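Local coordinates for MIP07328p (Drosophila melanogaster, PDB 6FKK), which serves as an axon guidance cue of the semaphorin family, probably repelling growing axons by binding semaphorin receptors through its extracellular sema domain, at residues Leu255-Pro260 with Gly298-Ala303; Phe265-Ile270 with Gly373-Thr378; Asp307-Ala312 with Glu366-Val371; Tyr286-Thr291 with Ile406-Asp411. All blocks are in the same frame, centred on the assembly; numbering follows the deposited sequence.

Interaction 1. Residues Leu255-Pro260 with Gly298-Ala303; sequences LNCSVP and GSAVCA. With NAG (2-acetamido-2-deoxy-beta-D-glucopyranose), chain B; NAG (2-acetamido-2-deoxy-beta-D-glucopyranose), chain C.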
loop_
_atom_site.group_PDB
_atom_site.type_symbol
_atom_site.label_atom_id
_atom_site.label_comp_id
_atom_site.label_asym_id
_atom_site.label_seq_id
_atom_site.Cartn_x
_atom_site.Cartn_y
_atom_site.Cartn_z
ATOM N N LEU A 255 -6.593 6.002 -11.236
ATOM C CA LEU A 255 -6.607 6.782 -10.009
ATOM C C LEU A 255 -6.168 8.209 -10.313
ATOM O O LEU A 255 -5.225 8.431 -11.079
ATOM C CB LEU A 255 -5.692 6.154 -8.959
ATOM C CG LEU A 255 -6.116 4.780 -8.440
ATOM C CD1 LEU A 255 -5.073 4.242 -7.480
ATOM C CD2 LEU A 255 -7.472 4.866 -7.762
ATOM N N ASN A 256 -6.862 9.174 -9.716
ATOM C CA ASN A 256 -6.647 10.593 -9.989
ATOM C C ASN A 256 -6.097 11.248 -8.727
ATOM O O ASN A 256 -6.858 11.629 -7.831
ATOM C CB ASN A 256 -7.945 11.256 -10.447
ATOM C CG ASN A 256 -7.753 12.697 -10.894
ATOM O OD1 ASN A 256 -6.825 13.385 -10.465
ATOM N ND2 ASN A 256 -8.642 13.163 -11.762
ATOM N N CYS A 257 -4.778 11.386 -8.667
ATOM C CA CYS A 257 -4.097 12.113 -7.601
ATOM C C CYS A 257 -3.433 13.324 -8.246
ATOM O O CYS A 257 -2.330 13.222 -8.791
ATOM C CB CYS A 257 -3.084 11.226 -6.885
ATOM S SG CYS A 257 -2.286 12.013 -5.468
ATOM N N SER A 258 -4.112 14.468 -8.190
ATOM C CA SER A 258 -3.643 15.655 -8.889
ATOM C C SER A 258 -4.031 16.903 -8.113
ATOM O O SER A 258 -4.994 16.903 -7.340
ATOM C CB SER A 258 -4.216 15.733 -10.309
ATOM O OG SER A 258 -5.621 15.909 -10.280
ATOM N N VAL A 259 -3.268 17.966 -8.337
ATOM C CA VAL A 259 -3.570 19.282 -7.784
ATOM C C VAL A 259 -4.470 20.009 -8.779
ATOM O O VAL A 259 -4.045 20.243 -9.922
ATOM C CB VAL A 259 -2.294 20.087 -7.517
ATOM C CG1 VAL A 259 -2.647 21.480 -7.021
ATOM C CG2 VAL A 259 -1.417 19.360 -6.510
ATOM N N PRO A 260 -5.688 20.381 -8.399
ATOM C CA PRO A 260 -6.624 20.953 -9.369
ATOM C C PRO A 260 -6.186 22.328 -9.848
ATOM O O PRO A 260 -5.394 23.027 -9.209
ATOM C CB PRO A 260 -7.939 21.033 -8.586
ATOM C CG PRO A 260 -7.511 21.121 -7.157
ATOM C CD PRO A 260 -6.271 20.284 -7.051
ATOM N N GLY A 298 8.496 15.140 -7.830
ATOM C CA GLY A 298 7.432 15.456 -6.895
ATOM C C GLY A 298 6.838 14.204 -6.296
ATOM O O GLY A 298 6.792 13.148 -6.935
ATOM N N SER A 299 6.382 14.327 -5.052
ATOM C CA SER A 299 5.709 13.251 -4.344
ATOM C C SER A 299 4.422 13.784 -3.738
ATOM O O SER A 299 4.302 14.978 -3.450
ATOM C CB SER A 299 6.592 12.659 -3.243
ATOM O OG SER A 299 7.839 12.254 -3.770
ATOM N N ALA A 300 3.459 12.889 -3.539
ATOM C CA ALA A 300 2.177 13.297 -2.990
ATOM C C ALA A 300 1.524 12.129 -2.268
ATOM O O ALA A 300 1.785 10.962 -2.572
ATOM C CB ALA A 300 1.237 13.826 -4.078
ATOM N N VAL A 301 0.664 12.464 -1.310
ATOM C CA VAL A 301 -0.164 11.495 -0.606
ATOM C C VAL A 301 -1.617 11.808 -0.927
ATOM O O VAL A 301 -2.093 12.918 -0.659
ATOM C CB VAL A 301 0.073 11.525 0.911
ATOM C CG1 VAL A 301 -0.941 10.636 1.613
ATOM C CG2 VAL A 301 1.486 11.082 1.236
ATOM N N CYS A 302 -2.318 10.837 -1.504
ATOM C CA CYS A 302 -3.742 10.956 -1.772
ATOM C C CYS A 302 -4.496 9.858 -1.037
ATOM O O CYS A 302 -3.979 8.758 -0.822
ATOM C CB CYS A 302 -4.055 10.874 -3.273
ATOM S SG CYS A 302 -3.828 12.411 -4.206
ATOM N N ALA A 303 -5.728 10.173 -0.655
ATOM C CA ALA A 303 -6.631 9.218 -0.032
ATOM C C ALA A 303 -7.830 9.012 -0.942
ATOM O O ALA A 303 -8.319 9.959 -1.565
ATOM C CB ALA A 303 -7.091 9.698 1.347
HETATM C C1 NAG B . -8.546 14.518 -12.235
HETATM C C2 NAG B . -9.234 14.705 -13.581
HETATM C C3 NAG B . -9.107 16.156 -14.051
HETATM C C4 NAG B . -9.506 17.139 -12.951
HETATM C C5 NAG B . -8.830 16.781 -11.630
HETATM C C6 NAG B . -9.311 17.621 -10.469
HETATM C C7 NAG B . -9.328 12.729 -15.041
HETATM C C8 NAG B . -8.598 11.912 -16.064
HETATM N N2 NAG B . -8.677 13.799 -14.574
HETATM O O3 NAG B . -9.939 16.310 -15.195
HETATM O O4 NAG B . -9.067 18.457 -13.271
HETATM O O5 NAG B . -9.094 15.415 -11.295
HETATM O O6 NAG B . -10.705 17.462 -10.252
HETATM O O7 NAG B . -10.455 12.432 -14.656
HETATM C C1 NAG C . -9.888 19.112 -14.255
HETATM C C2 NAG C . -10.257 20.505 -13.756
HETATM C C3 NAG C . -11.040 21.268 -14.827
HETATM C C4 NAG C . -10.350 21.201 -16.186
HETATM C C5 NAG C . -9.941 19.771 -16.526
HETATM C C6 NAG C . -9.097 19.674 -17.775
HETATM C C7 NAG C . -10.673 21.028 -11.394
HETATM C C8 NAG C . -11.597 20.838 -10.229
HETATM N N2 NAG C . -11.033 20.422 -12.530
HETATM O O3 NAG C . -11.165 22.623 -14.412
HETATM O O4 NAG C . -11.263 21.623 -17.193
HETATM O O5 NAG C . -9.164 19.217 -15.460
HETATM O O6 NAG C . -8.491 18.394 -17.889
HETATM O O7 NAG C . -9.649 21.696 -11.311
#

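Interaction 2. Residues Phe265-Ile270 with Gly373-Thr378; sequences FYFDEI and GRPLLT. With NAG (2-acetamido-2-deoxy-beta-D-glucopyranose), chain B.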
loop_
_atom_site.group_PDB
_atom_site.type_symbol
_atom_site.label_atom_id
_atom_site.label_comp_id
_atom_site.label_asym_id
_atom_site.label_seq_id
_atom_site.Cartn_x
_atom_site.Cartn_y
_atom_site.Cartn_z
ATOM N N PHE A 265 -1.833 19.391 -12.028
ATOM C CA PHE A 265 -0.518 18.793 -11.823
ATOM C C PHE A 265 -0.719 17.377 -11.296
ATOM O O PHE A 265 -1.147 17.191 -10.154
ATOM C CB PHE A 265 0.313 19.633 -10.856
ATOM C CG PHE A 265 1.743 19.188 -10.735
ATOM C CD1 PHE A 265 2.111 18.242 -9.792
ATOM C CD2 PHE A 265 2.721 19.719 -11.560
ATOM C CE1 PHE A 265 3.425 17.831 -9.678
ATOM C CE2 PHE A 265 4.038 19.311 -11.450
ATOM C CZ PHE A 265 4.390 18.365 -10.506
ATOM N N TYR A 266 -0.396 16.383 -12.118
ATOM C CA TYR A 266 -0.682 14.992 -11.794
ATOM C C TYR A 266 0.510 14.308 -11.138
ATOM O O TYR A 266 1.667 14.575 -11.478
ATOM C CB TYR A 266 -1.074 14.212 -13.051
ATOM C CG TYR A 266 -2.417 14.585 -13.630
ATOM C CD1 TYR A 266 -2.544 15.647 -14.515
ATOM C CD2 TYR A 266 -3.557 13.863 -13.306
ATOM C CE1 TYR A 266 -3.771 15.984 -15.055
ATOM C CE2 TYR A 266 -4.789 14.192 -13.841
ATOM C CZ TYR A 266 -4.890 15.253 -14.714
ATOM O OH TYR A 266 -6.112 15.586 -15.250
ATOM N N PHE A 267 0.212 13.424 -10.192
ATOM C CA PHE A 267 1.166 12.459 -9.653
ATOM C C PHE A 267 0.683 11.094 -10.136
ATOM O O PHE A 267 -0.224 10.501 -9.546
ATOM C CB PHE A 267 1.235 12.532 -8.130
ATOM C CG PHE A 267 1.586 13.893 -7.593
ATOM C CD1 PHE A 267 0.607 14.859 -7.421
ATOM C CD2 PHE A 267 2.890 14.198 -7.234
ATOM C CE1 PHE A 267 0.923 16.107 -6.919
ATOM C CE2 PHE A 267 3.212 15.447 -6.732
ATOM C CZ PHE A 267 2.227 16.402 -6.574
ATOM N N ASP A 268 1.284 10.600 -11.218
ATOM C CA ASP A 268 0.717 9.487 -11.969
ATOM C C ASP A 268 1.310 8.127 -11.625
ATOM O O ASP A 268 0.817 7.116 -12.135
ATOM C CB ASP A 268 0.882 9.733 -13.473
ATOM C CG ASP A 268 -0.134 10.714 -14.018
ATOM O OD1 ASP A 268 -1.284 10.709 -13.530
ATOM O OD2 ASP A 268 0.218 11.486 -14.938
ATOM N N GLU A 269 2.342 8.064 -10.788
ATOM C CA GLU A 269 3.027 6.806 -10.493
ATOM C C GLU A 269 2.835 6.462 -9.018
ATOM O O GLU A 269 3.550 6.978 -8.153
ATOM C CB GLU A 269 4.506 6.894 -10.860
ATOM C CG GLU A 269 4.753 7.064 -12.351
ATOM C CD GLU A 269 6.213 6.914 -12.726
ATOM O OE1 GLU A 269 7.068 6.924 -11.815
ATOM O OE2 GLU A 269 6.505 6.782 -13.932
ATOM N N ILE A 270 1.875 5.579 -8.739
ATOM C CA ILE A 270 1.636 5.138 -7.372
ATOM C C ILE A 270 2.817 4.302 -6.892
ATOM O O ILE A 270 3.478 3.605 -7.674
ATOM C CB ILE A 270 0.312 4.357 -7.288
ATOM C CG1 ILE A 270 -0.113 4.158 -5.834
ATOM C CG2 ILE A 270 0.428 3.018 -7.998
ATOM C CD1 ILE A 270 -1.529 3.650 -5.694
ATOM N N GLY A 373 -10.440 16.084 -3.295
ATOM C CA GLY A 373 -10.116 16.525 -4.638
ATOM C C GLY A 373 -8.713 17.055 -4.825
ATOM O O GLY A 373 -8.438 17.707 -5.835
ATOM N N ARG A 374 -7.816 16.791 -3.882
ATOM C CA ARG A 374 -6.442 17.265 -3.959
ATOM C C ARG A 374 -5.588 16.397 -3.048
ATOM O O ARG A 374 -6.120 15.700 -2.175
ATOM C CB ARG A 374 -6.339 18.746 -3.557
ATOM C CG ARG A 374 -6.884 19.067 -2.177
ATOM C CD ARG A 374 -6.455 20.457 -1.717
ATOM N NE ARG A 374 -6.788 21.503 -2.682
ATOM C CZ ARG A 374 -5.913 22.058 -3.516
ATOM N NH1 ARG A 374 -4.646 21.666 -3.508
ATOM N NH2 ARG A 374 -6.303 23.004 -4.360
ATOM N N PRO A 375 -4.270 16.399 -3.234
ATOM C CA PRO A 375 -3.406 15.611 -2.352
ATOM C C PRO A 375 -3.449 16.120 -0.920
ATOM O O PRO A 375 -3.576 17.319 -0.660
ATOM C CB PRO A 375 -2.011 15.793 -2.961
ATOM C CG PRO A 375 -2.256 16.184 -4.373
ATOM C CD PRO A 375 -3.513 16.992 -4.352
ATOM N N LEU A 376 -3.349 15.177 0.018
ATOM C CA LEU A 376 -3.256 15.535 1.427
ATOM C C LEU A 376 -1.885 16.093 1.785
ATOM O O LEU A 376 -1.754 16.786 2.800
ATOM C CB LEU A 376 -3.568 14.316 2.293
ATOM C CG LEU A 376 -4.927 13.664 2.041
ATOM C CD1 LEU A 376 -5.104 12.448 2.932
ATOM C CD2 LEU A 376 -6.041 14.669 2.275
ATOM N N LEU A 377 -0.869 15.806 0.974
ATOM C CA LEU A 377 0.476 16.325 1.180
ATOM C C LEU A 377 1.204 16.271 -0.153
ATOM O O LEU A 377 1.130 15.259 -0.852
ATOM C CB LEU A 377 1.236 15.507 2.233
ATOM C CG LEU A 377 2.708 15.863 2.459
ATOM C CD1 LEU A 377 2.834 17.185 3.183
ATOM C CD2 LEU A 377 3.415 14.769 3.233
ATOM N N THR A 378 1.891 17.354 -0.507
ATOM C CA THR A 378 2.712 17.392 -1.707
ATOM C C THR A 378 4.154 17.701 -1.334
ATOM O O THR A 378 4.420 18.458 -0.395
ATOM C CB THR A 378 2.204 18.434 -2.716
ATOM O OG1 THR A 378 2.320 19.746 -2.155
ATOM C CG2 THR A 378 0.753 18.168 -3.072
HETATM C C1 NAG B . -8.546 14.518 -12.235
HETATM C C2 NAG B . -9.234 14.705 -13.581
HETATM C C3 NAG B . -9.107 16.156 -14.051
HETATM C C4 NAG B . -9.506 17.139 -12.951
HETATM C C5 NAG B . -8.830 16.781 -11.630
HETATM C C6 NAG B . -9.311 17.621 -10.469
HETATM C C7 NAG B . -9.328 12.729 -15.041
HETATM C C8 NAG B . -8.598 11.912 -16.064
HETATM N N2 NAG B . -8.677 13.799 -14.574
HETATM O O3 NAG B . -9.939 16.310 -15.195
HETATM O O4 NAG B . -9.067 18.457 -13.271
HETATM O O5 NAG B . -9.094 15.415 -11.295
HETATM O O6 NAG B . -10.705 17.462 -10.252
HETATM O O7 NAG B . -10.455 12.432 -14.656
#

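Interaction 3. Residues Asp307-Ala312 with Glu366-Val371; sequences DDILAA and EAVPAV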
loop_
_atom_site.group_PDB
_atom_site.type_symbol
_atom_site.label_atom_id
_atom_site.label_comp_id
_atom_site.label_asym_id
_atom_site.label_seq_id
_atom_site.Cartn_x
_atom_site.Cartn_y
_atom_site.Cartn_z
ATOM N N ASP A 307 -15.905 3.537 -1.392
ATOM C CA ASP A 307 -17.190 3.648 -2.073
ATOM C C ASP A 307 -17.056 4.377 -3.404
ATOM O O ASP A 307 -17.831 4.117 -4.331
ATOM C CB ASP A 307 -18.201 4.354 -1.169
ATOM C CG ASP A 307 -18.474 3.585 0.115
ATOM O OD1 ASP A 307 -18.593 2.341 0.054
ATOM O OD2 ASP A 307 -18.565 4.224 1.184
ATOM N N ASP A 308 -16.086 5.289 -3.521
ATOM C CA ASP A 308 -15.831 5.946 -4.798
ATOM C C ASP A 308 -15.087 5.034 -5.765
ATOM O O ASP A 308 -15.303 5.119 -6.980
ATOM C CB ASP A 308 -15.039 7.237 -4.587
ATOM C CG ASP A 308 -15.887 8.357 -4.017
ATOM O OD1 ASP A 308 -17.122 8.318 -4.201
ATOM O OD2 ASP A 308 -15.317 9.278 -3.389
ATOM N N ILE A 309 -14.210 4.171 -5.252
ATOM C CA ILE A 309 -13.524 3.213 -6.114
ATOM C C ILE A 309 -14.526 2.243 -6.723
ATOM O O ILE A 309 -14.544 2.021 -7.938
ATOM C CB ILE A 309 -12.430 2.471 -5.328
ATOM C CG1 ILE A 309 -11.369 3.456 -4.841
ATOM C CG2 ILE A 309 -11.808 1.387 -6.188
ATOM C CD1 ILE A 309 -10.267 2.810 -4.039
ATOM N N LEU A 310 -15.383 1.660 -5.884
ATOM C CA LEU A 310 -16.365 0.702 -6.377
ATOM C C LEU A 310 -17.395 1.367 -7.280
ATOM O O LEU A 310 -17.990 0.703 -8.138
ATOM C CB LEU A 310 -17.050 0.009 -5.200
ATOM C CG LEU A 310 -16.136 -0.817 -4.293
ATOM C CD1 LEU A 310 -16.900 -1.360 -3.099
ATOM C CD2 LEU A 310 -15.507 -1.949 -5.083
ATOM N N ALA A 311 -17.617 2.672 -7.110
ATOM C CA ALA A 311 -18.607 3.362 -7.928
ATOM C C ALA A 311 -18.105 3.602 -9.345
ATOM O O ALA A 311 -18.910 3.695 -10.276
ATOM C CB ALA A 311 -18.998 4.689 -7.276
ATOM N N ALA A 312 -16.785 3.705 -9.526
ATOM C CA ALA A 312 -16.237 3.947 -10.856
ATOM C C ALA A 312 -16.567 2.812 -11.813
ATOM O O ALA A 312 -16.704 3.035 -13.021
ATOM C CB ALA A 312 -14.724 4.150 -10.776
ATOM N N GLU A 366 -14.345 6.909 -16.537
ATOM C CA GLU A 366 -14.081 7.885 -15.492
ATOM C C GLU A 366 -12.977 7.409 -14.558
ATOM O O GLU A 366 -12.798 6.208 -14.331
ATOM C CB GLU A 366 -15.352 8.172 -14.690
ATOM C CG GLU A 366 -16.450 8.844 -15.501
ATOM C CD GLU A 366 -16.007 10.169 -16.098
ATOM O OE1 GLU A 366 -15.243 10.900 -15.431
ATOM O OE2 GLU A 366 -16.418 10.475 -17.237
ATOM N N ALA A 367 -12.235 8.369 -14.022
ATOM C CA ALA A 367 -11.186 8.097 -13.054
ATOM C C ALA A 367 -11.725 8.248 -11.636
ATOM O O ALA A 367 -12.759 8.880 -11.400
ATOM C CB ALA A 367 -9.995 9.031 -13.270
ATOM N N VAL A 368 -11.010 7.650 -10.690
ATOM C CA VAL A 368 -11.401 7.697 -9.284
ATOM C C VAL A 368 -10.912 9.005 -8.677
ATOM O O VAL A 368 -9.706 9.288 -8.707
ATOM C CB VAL A 368 -10.849 6.493 -8.506
ATOM C CG1 VAL A 368 -11.264 6.577 -7.045
ATOM C CG2 VAL A 368 -11.328 5.197 -9.131
ATOM N N PRO A 369 -11.797 9.828 -8.124
ATOM C CA PRO A 369 -11.357 11.086 -7.519
ATOM C C PRO A 369 -10.835 10.881 -6.107
ATOM O O PRO A 369 -11.311 10.029 -5.353
ATOM C CB PRO A 369 -12.634 11.932 -7.513
ATOM C CG PRO A 369 -13.723 10.921 -7.361
ATOM C CD PRO A 369 -13.263 9.684 -8.100
ATOM N N ALA A 370 -9.834 11.680 -5.759
ATOM C CA ALA A 370 -9.262 11.620 -4.424
ATOM C C ALA A 370 -10.162 12.337 -3.427
ATOM O O ALA A 370 -10.938 13.230 -3.782
ATOM C CB ALA A 370 -7.864 12.241 -4.406
ATOM N N VAL A 371 -10.059 11.924 -2.162
ATOM C CA VAL A 371 -10.774 12.615 -1.099
ATOM C C VAL A 371 -10.274 14.049 -1.016
ATOM O O VAL A 371 -9.065 14.307 -1.073
ATOM C CB VAL A 371 -10.599 11.870 0.233
ATOM C CG1 VAL A 371 -11.076 12.730 1.392
ATOM C CG2 VAL A 371 -11.362 10.558 0.198
#

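Interaction 4. Residues Tyr286-Thr291 with Ile406-Asp411; sequences YAVFTT and IYSGTD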
loop_
_atom_site.group_PDB
_atom_site.type_symbol
_atom_site.label_atom_id
_atom_site.label_comp_id
_atom_site.label_asym_id
_atom_site.label_seq_id
_atom_site.Cartn_x
_atom_site.Cartn_y
_atom_site.Cartn_z
ATOM N N TYR A 286 -5.177 5.139 1.785
ATOM C CA TYR A 286 -4.154 6.152 1.577
ATOM C C TYR A 286 -3.052 5.598 0.684
ATOM O O TYR A 286 -2.601 4.463 0.866
ATOM C CB TYR A 286 -3.567 6.611 2.912
ATOM C CG TYR A 286 -4.554 7.315 3.816
ATOM C CD1 TYR A 286 -5.434 6.596 4.613
ATOM C CD2 TYR A 286 -4.599 8.701 3.883
ATOM C CE1 TYR A 286 -6.333 7.235 5.445
ATOM C CE2 TYR A 286 -5.495 9.348 4.711
ATOM C CZ TYR A 286 -6.357 8.612 5.489
ATOM O OH TYR A 286 -7.250 9.253 6.316
ATOM N N ALA A 287 -2.621 6.406 -0.280
ATOM C CA ALA A 287 -1.624 5.977 -1.248
ATOM C C ALA A 287 -0.585 7.068 -1.447
ATOM O O ALA A 287 -0.847 8.254 -1.231
ATOM C CB ALA A 287 -2.264 5.613 -2.592
ATOM N N VAL A 288 0.603 6.646 -1.874
ATOM C CA VAL A 288 1.725 7.536 -2.143
ATOM C C VAL A 288 1.981 7.552 -3.642
ATOM O O VAL A 288 2.095 6.492 -4.269
ATOM C CB VAL A 288 2.983 7.098 -1.374
ATOM C CG1 VAL A 288 4.194 7.858 -1.873
ATOM C CG2 VAL A 288 2.787 7.317 0.112
ATOM N N PHE A 289 2.074 8.749 -4.213
ATOM C CA PHE A 289 2.295 8.932 -5.640
ATOM C C PHE A 289 3.532 9.789 -5.873
ATOM O O PHE A 289 3.809 10.717 -5.108
ATOM C CB PHE A 289 1.089 9.598 -6.313
ATOM C CG PHE A 289 -0.171 8.783 -6.267
ATOM C CD1 PHE A 289 -0.949 8.747 -5.122
ATOM C CD2 PHE A 289 -0.593 8.078 -7.382
ATOM C CE1 PHE A 289 -2.114 8.007 -5.083
ATOM C CE2 PHE A 289 -1.759 7.336 -7.349
ATOM C CZ PHE A 289 -2.519 7.300 -6.198
ATOM N N THR A 290 4.266 9.476 -6.939
ATOM C CA THR A 290 5.375 10.295 -7.403
ATOM C C THR A 290 5.128 10.713 -8.847
ATOM O O THR A 290 4.330 10.103 -9.564
ATOM C CB THR A 290 6.718 9.553 -7.299
ATOM O OG1 THR A 290 6.653 8.325 -8.037
ATOM C CG2 THR A 290 7.065 9.258 -5.846
ATOM N N THR A 291 5.820 11.769 -9.268
ATOM C CA THR A 291 5.700 12.236 -10.638
ATOM C C THR A 291 6.599 11.419 -11.560
ATOM O O THR A 291 7.505 10.705 -11.123
ATOM C CB THR A 291 6.066 13.714 -10.756
ATOM O OG1 THR A 291 7.457 13.890 -10.460
ATOM C CG2 THR A 291 5.240 14.545 -9.794
ATOM N N ILE A 406 -1.128 10.497 9.773
ATOM C CA ILE A 406 -0.606 9.832 8.586
ATOM C C ILE A 406 0.914 9.820 8.649
ATOM O O ILE A 406 1.545 10.860 8.877
ATOM C CB ILE A 406 -1.100 10.522 7.304
ATOM C CG1 ILE A 406 -2.629 10.504 7.261
ATOM C CG2 ILE A 406 -0.516 9.843 6.079
ATOM C CD1 ILE A 406 -3.222 11.507 6.302
ATOM N N TYR A 407 1.501 8.646 8.441
ATOM C CA TYR A 407 2.944 8.465 8.445
ATOM C C TYR A 407 3.417 8.138 7.036
ATOM O O TYR A 407 2.803 7.325 6.338
ATOM C CB TYR A 407 3.355 7.346 9.407
ATOM C CG TYR A 407 2.996 7.607 10.854
ATOM C CD1 TYR A 407 1.695 7.447 11.308
ATOM C CD2 TYR A 407 3.962 8.004 11.769
ATOM C CE1 TYR A 407 1.363 7.683 12.628
ATOM C CE2 TYR A 407 3.639 8.240 13.092
ATOM C CZ TYR A 407 2.339 8.080 13.516
ATOM O OH TYR A 407 2.010 8.312 14.831
ATOM N N SER A 408 4.509 8.773 6.620
ATOM C CA SER A 408 5.047 8.566 5.286
ATOM C C SER A 408 6.566 8.526 5.350
ATOM O O SER A 408 7.187 9.334 6.045
ATOM C CB SER A 408 4.585 9.668 4.324
ATOM O OG SER A 408 4.995 9.393 2.997
ATOM N N GLY A 409 7.157 7.579 4.625
ATOM C CA GLY A 409 8.600 7.457 4.576
ATOM C C GLY A 409 9.185 7.863 3.238
ATOM O O GLY A 409 8.462 7.950 2.240
ATOM N N THR A 410 10.491 8.108 3.199
ATOM C CA THR A 410 11.173 8.560 1.996
ATOM C C THR A 410 12.282 7.585 1.617
ATOM O O THR A 410 12.685 6.723 2.403
ATOM C CB THR A 410 11.763 9.965 2.188
ATOM O OG1 THR A 410 12.880 9.899 3.086
ATOM C CG2 THR A 410 10.721 10.907 2.763
ATOM N N ASP A 411 12.775 7.735 0.384
ATOM C CA ASP A 411 13.994 7.044 -0.022
ATOM C C ASP A 411 15.227 7.617 0.659
ATOM O O ASP A 411 16.305 7.016 0.574
ATOM C CB ASP A 411 14.155 7.103 -1.546
ATOM C CG ASP A 411 14.153 8.525 -2.086
ATOM O OD1 ASP A 411 14.108 9.481 -1.283
ATOM O OD2 ASP A 411 14.194 8.688 -3.324
#

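Interaction 1. Residues Leu255-Pro260 with Gly298-Ala303
Cys257 and Cys302 turn their side chains toward each other and join in a disulfide, with SG of Cys257 2.0 Å from SG of Cys302. The CB-SG arms stand nearly perpendicular about the S-S bond, with chi3 at 85°. The two ends reach it differently: on Cys257, SG lies opposite the backbone N (chi1 -176°), whereas on Cys302 it lies beside the backbone N. Ala300, two residues before Cys302 on the same strand face, sets its CB 4.2 Å from SG of Cys257, and Phe289 of strand 282-290 touches both cysteines. No hydrogen bond crosses between the segments.

Asn256 and Ser258 flank Cys257 and point the other way, away from Gly298-Ala303. ND2 of Asn256 is bonded to C1 of the first N-acetylglucosamine. OG of Ser258 donates to OD1 of Asn256 at 2.8 Å, in the carbonyl plane, and so helps fix the rotation of the amide that carries the sugar. With an alanine here, OD1 of Asn256 would probably lose this donor and the glycosylated amide would be freer to turn. Pro260 lies farther along the glycan, its CB 3.3 Å from O7 of the second sugar. Asn256-Cys257-Ser258 is thus an N-glycosylation sequon along the broken strand 251-259, backed by a buried disulfide to strand 298-305, which is not its neighbour, within the sema beta-propeller.

Interaction 2. Residues Phe265-Ile270 with Gly373-Thr378
Phe267 points toward Pro375 and Thr378, and its ring makes the whole contact between the two segments. Its CB lies against Phe289. With chi1 at -57°, CG is placed beside the backbone N and opposite the carbonyl carbon, which sends the ring over Ala300. On one flank CD2 meets CG2 of Thr291. On the other, CE1 of Phe267 touches CG of Pro375 at 4.1 Å and also sits in plane at the edge of the Phe265 ring. The tip, CZ of Phe267, reaches CG2 of Thr378 at 4.2 Å. Phe267 crosses both Pro375 and Thr378 at about a right angle, and all these contacts are apolar.

The preceding side chain, Tyr266, serves the glycan instead. OH of Tyr266 accepts a hydrogen bond from N2 of NAG (chain B), the first N-acetylglucosamine, at 3.2 Å. The sugar amide approaches near the plane of the ring, at its edge. A phenylalanine in its place would probably leave that sugar amide without this acceptor. Beyond Pro375, Leu376 and Leu377 both face Val301 in a classic beta bulge, through which Gly373-Thr378 enters the sheet of the sema beta-propeller beside strand 298-305.

Interaction 3. Residues Asp307-Ala312 with Glu366-Val371
A buried, chiefly apolar contact sets Ile309 and Ala312 of the short helix 306-312 against Val368, which lies in the brief, weakly bonded strand 368-369. The backbones come close here, with CA of Ile309 5.9 Å from CA of Val368. Val368 divides its two methyl groups between the helix residues. CG1 of Val368, opposite the backbone N (chi1 180°), rests on CG1 of Ile309 at 3.8 Å, and the two side chains meet at a slant. CG2 of Val368, beside the backbone N, meets CB of Ala312 at 3.9 Å. Ile309 and Ala312 are three residues apart, so they offer neighbouring positions on one side of the helix, and the two methyl groups of the valine span them.

Both segments belong to the long excursion between strands 298-305 and 377-380, which are partners in the sheet; this is consistent with the extrusion that sema domains insert into their beta-propeller. Val368 is tied to the sheet by backbone hydrogen bonds to Arg254 and Asn256 of strand 251-259. Phe304 and Val229 each touch both Ile309 and Val368, packing the pair against strands 298-305 and 225-233. The neighbouring Ala367 turns away from the helix and touches the glycan.

Interaction 4. Residues Tyr286-Thr291 with Ile406-Asp411
Strands 282-290 and 402-410 belong to different sheets and run in the same general direction here, with CA of Tyr286 8.7 Å from CA of Ile406 and CA of Val288 8.2 Å from CA of Ser408; no hydrogen bond links them. Side chains fill the space between. Tyr286 and Ile406 cross at about a right angle, and the isoleucine tip comes up obliquely to the ring: CD1 of Ile406 lies 3.5 Å from CE2 of Tyr286 and 4.0 Å from CD2. Ile406 gets there by an extended chain (chi2 162°), which carries CD1 forward to the CD2-CE2 bond of the ring. Val391 touches Tyr286 and Ile389 touches Ile406, so strand 386-396 shares in the packing.

Two residues along, Val288 and Ser408 also face each other, but only loosely, with CG2 of Val288 4.2 Å from OG of Ser408. Leu386 touches both. The polar ends of this pairing are satisfied elsewhere, OH of Tyr286 with OD2 of Asp404 and OG of Ser408 with the backbone O of Ala388. Thus the two sheets of the sema propeller meet here mainly through apolar contact, while the hydroxyls of Tyr286 and Ser408 find their partners outside the two segments.

All four contacts are largely buried in the sema domain, but they differ in chemistry. Every touching residue of interactions 1 and 4 is buried, whereas interaction 2 runs out to the exposed Thr378 and interaction 3 to the partly exposed Asp308. Interactions 1 and 2 lie almost on top of each other: their strands pair in one sheet and both reach the same N-acetylglucosamine, so a covalent link and an aromatic contact sit just behind a glycan-bearing surface. Interaction 3 is tied to that sheet by backbone bonds. Interaction 4, nearest the centre of the chain, shares strand 282-290 with the sheet but alone leads to a second one. Interaction 1 is covalent, whereas 2, 3 and 4 rely on apolar side chains.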